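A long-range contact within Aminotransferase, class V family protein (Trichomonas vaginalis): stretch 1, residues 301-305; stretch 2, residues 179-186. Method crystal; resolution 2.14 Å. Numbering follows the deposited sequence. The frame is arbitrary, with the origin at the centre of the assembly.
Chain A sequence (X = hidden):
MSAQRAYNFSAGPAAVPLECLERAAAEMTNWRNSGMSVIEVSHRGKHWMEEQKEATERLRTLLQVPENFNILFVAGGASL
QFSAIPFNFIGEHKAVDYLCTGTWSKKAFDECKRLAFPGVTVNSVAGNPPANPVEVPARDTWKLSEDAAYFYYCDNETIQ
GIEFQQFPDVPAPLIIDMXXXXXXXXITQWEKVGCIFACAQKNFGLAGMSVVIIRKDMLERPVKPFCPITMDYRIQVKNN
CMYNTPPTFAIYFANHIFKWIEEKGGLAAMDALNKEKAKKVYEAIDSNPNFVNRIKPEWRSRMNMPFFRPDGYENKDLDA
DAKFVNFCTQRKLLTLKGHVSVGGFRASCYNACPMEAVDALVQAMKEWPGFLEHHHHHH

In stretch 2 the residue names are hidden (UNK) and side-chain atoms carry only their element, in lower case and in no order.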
# COMPACT_ATOMS: atom_id res chain seq x y z
N SER A 301 0.90 2.82 28.61
CA SER A 301 1.61 2.40 27.42
C SER A 301 3.11 2.64 27.54
O SER A 301 3.55 3.67 28.08
CB SER A 301 1.06 3.15 26.20
OG SER A 301 1.77 2.85 25.01
N ARG A 302 3.89 1.68 27.04
CA ARG A 302 5.33 1.85 26.89
C ARG A 302 5.65 2.64 25.63
O ARG A 302 6.75 3.16 25.52
CB ARG A 302 6.05 0.49 26.80
CG ARG A 302 5.89 -0.42 28.01
CD ARG A 302 6.16 -1.89 27.67
NE ARG A 302 5.36 -2.30 26.51
CZ ARG A 302 5.82 -2.70 25.33
NH1 ARG A 302 7.12 -2.88 25.11
NH2 ARG A 302 4.95 -2.97 24.35
N MET A 303 4.72 2.69 24.67
CA MET A 303 4.96 3.21 23.33
C MET A 303 4.49 4.65 23.14
O MET A 303 5.12 5.40 22.40
CB MET A 303 4.24 2.34 22.29
CG MET A 303 4.66 0.87 22.25
SD MET A 303 6.29 0.60 21.51
CE MET A 303 7.29 0.56 22.99
N ASN A 304 3.39 5.03 23.78
CA ASN A 304 2.80 6.35 23.62
C ASN A 304 2.46 6.92 24.99
O ASN A 304 1.67 6.33 25.74
CB ASN A 304 1.55 6.28 22.75
CG ASN A 304 1.79 5.58 21.42
OD1 ASN A 304 1.61 4.36 21.32
ND2 ASN A 304 2.25 6.33 20.41
N MET A 305 3.07 8.05 25.33
CA MET A 305 2.98 8.63 26.65
C MET A 305 2.37 10.01 26.53
O MET A 305 3.10 10.99 26.43
CB MET A 305 4.39 8.71 27.26
CG MET A 305 4.91 7.36 27.70
SD MET A 305 6.59 6.99 27.22
CE MET A 305 6.37 6.32 25.58
N UNK A 179 -1.03 -2.34 15.94
CA UNK A 179 -0.34 -1.42 15.02
C UNK A 179 0.78 -0.66 15.72
O UNK A 179 1.92 -0.65 15.25
o UNK A 179 -2.07 -1.19 13.36
c UNK A 179 -1.34 -0.48 14.36
N UNK A 180 0.49 -0.11 16.89
CA UNK A 180 1.45 0.74 17.60
C UNK A 180 2.34 0.02 18.63
O UNK A 180 3.14 0.68 19.29
o UNK A 180 -0.32 1.41 19.10
c UNK A 180 0.71 1.90 18.27
N UNK A 181 2.22 -1.29 18.79
CA UNK A 181 3.15 -2.03 19.66
C UNK A 181 3.70 -3.36 19.09
O UNK A 181 4.29 -4.16 19.82
o UNK A 181 1.12 -3.92 20.20
n UNK A 181 1.20 -3.69 22.42
c UNK A 181 2.56 -2.20 21.08
c UNK A 181 1.56 -3.35 21.19
N UNK A 182 3.55 -3.55 17.78
CA UNK A 182 3.97 -4.79 17.13
C UNK A 182 5.47 -4.88 17.15
O UNK A 182 6.15 -3.93 16.74
c UNK A 182 2.98 -8.53 14.98
c UNK A 182 4.34 -6.38 13.87
c UNK A 182 3.74 -8.71 13.83
c UNK A 182 3.59 -6.19 15.04
c UNK A 182 3.49 -4.84 15.67
c UNK A 182 4.42 -7.63 13.27
c UNK A 182 2.91 -7.27 15.57
N UNK A 183 5.99 -6.01 17.62
CA UNK A 183 7.44 -6.27 17.76
C UNK A 183 8.13 -5.35 18.79
O UNK A 183 9.35 -5.15 18.73
c UNK A 183 7.52 -7.11 15.31
c UNK A 183 8.15 -6.23 16.40
c UNK A 183 8.02 -6.69 13.94
c UNK A 183 7.82 -8.59 15.56
N UNK A 184 7.36 -4.84 19.74
CA UNK A 184 7.90 -4.10 20.88
C UNK A 184 8.06 -5.03 22.08
O UNK A 184 8.65 -4.62 23.08
o UNK A 184 5.80 -3.37 21.88
c UNK A 184 6.98 -2.93 21.24
N UNK A 185 7.54 -6.25 21.98
CA UNK A 185 7.64 -7.26 23.02
C UNK A 185 7.24 -8.66 22.51
O UNK A 185 6.62 -8.77 21.44
c UNK A 185 6.76 -6.89 24.22
n UNK A 185 2.61 -5.05 26.83
c UNK A 185 5.32 -6.62 23.85
c UNK A 185 2.23 -5.53 25.64
n UNK A 185 3.10 -6.12 24.82
c UNK A 185 4.53 -6.29 25.10
n UNK A 185 0.96 -5.43 25.28
N UNK A 186 7.57 -9.72 23.26
CA UNK A 186 7.13 -11.05 22.84
C UNK A 186 5.62 -11.23 22.90
O UNK A 186 4.95 -10.52 23.66
c UNK A 186 8.40 -9.80 24.48
c UNK A 186 7.81 -11.99 23.85
c UNK A 186 8.93 -11.19 24.43

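Position 179 carries one side-chain carbon followed by one oxygen, and the side chain is out of reach of stretch 1. A short hydroxyl side chain of this kind identifies S179. Position 180 has the same two atoms, a carbon and then an oxygen, but here the CA-to-CB bond points toward stretch 1. Its CB lies 4.0 Å from N304 OD1, and its backbone O approaches M303 CG at 3.3 Å. This is S180, in the p rotamer, with its hydroxyl satisfied elsewhere in the structure.

At position 181 there are two carbons, the second bearing one oxygen and one nitrogen, and CB packs 3.9 Å from M303 CG. That is a short carboxamide, hence N181. The CA atoms of N181 and M303, 6.6 Å apart, are the closest CA pair across the stretches. Position 182 shows one carbon leading to a six-carbon ring without a heteroatom; its CA-to-CB bond points away from stretch 1, and the side chain makes no contact with it: F182. Position 183 has four carbons forked at the second, again without contact, and is L183. Its positive phi of 65° fits its place as the third residue of a type II turn that starts at N181.

Position 184 closes that turn. It has one carbon and one oxygen; the oxygen lies 2.6 Å from R302 NH2, and CB touches M303 SD at 3.6 Å. This is a serine, S184. Position 185 extends through three carbons and a nitrogen to a carbon carrying two more nitrogens, a guanidinium; the last carbon before the chain nitrogen lies 3.4 Å from R302 NH2, over one face of the R302 guanidinium. It is R185. At position 186 three carbons close a ring onto the backbone nitrogen, which defines P186, out of reach of stretch 1.

The contact centres on R302, which reads the end of the turn with two hydrogen bonds: NH2 donates to S184 OG (166°) and NH1 to S184 O (3.1 Å, 147°). The acceptor is well prepared, because S184 OG donates its own proton to N181 O at 2.7 Å, leaving its lone pairs to R302, and S184 N also bonds N181 O at 3.1 Å across the turn. Beside this polar grip, M303 lays its side chain against S180, N181 and S184. The two arginines come close, with R302 NH2 3.7 Å from R185 NE, an approach of like charges; the terminal nitrogens of R185 are hydrogen-bonded elsewhere in the structure.

Stretch 2 (179-186) SSNFLSRP
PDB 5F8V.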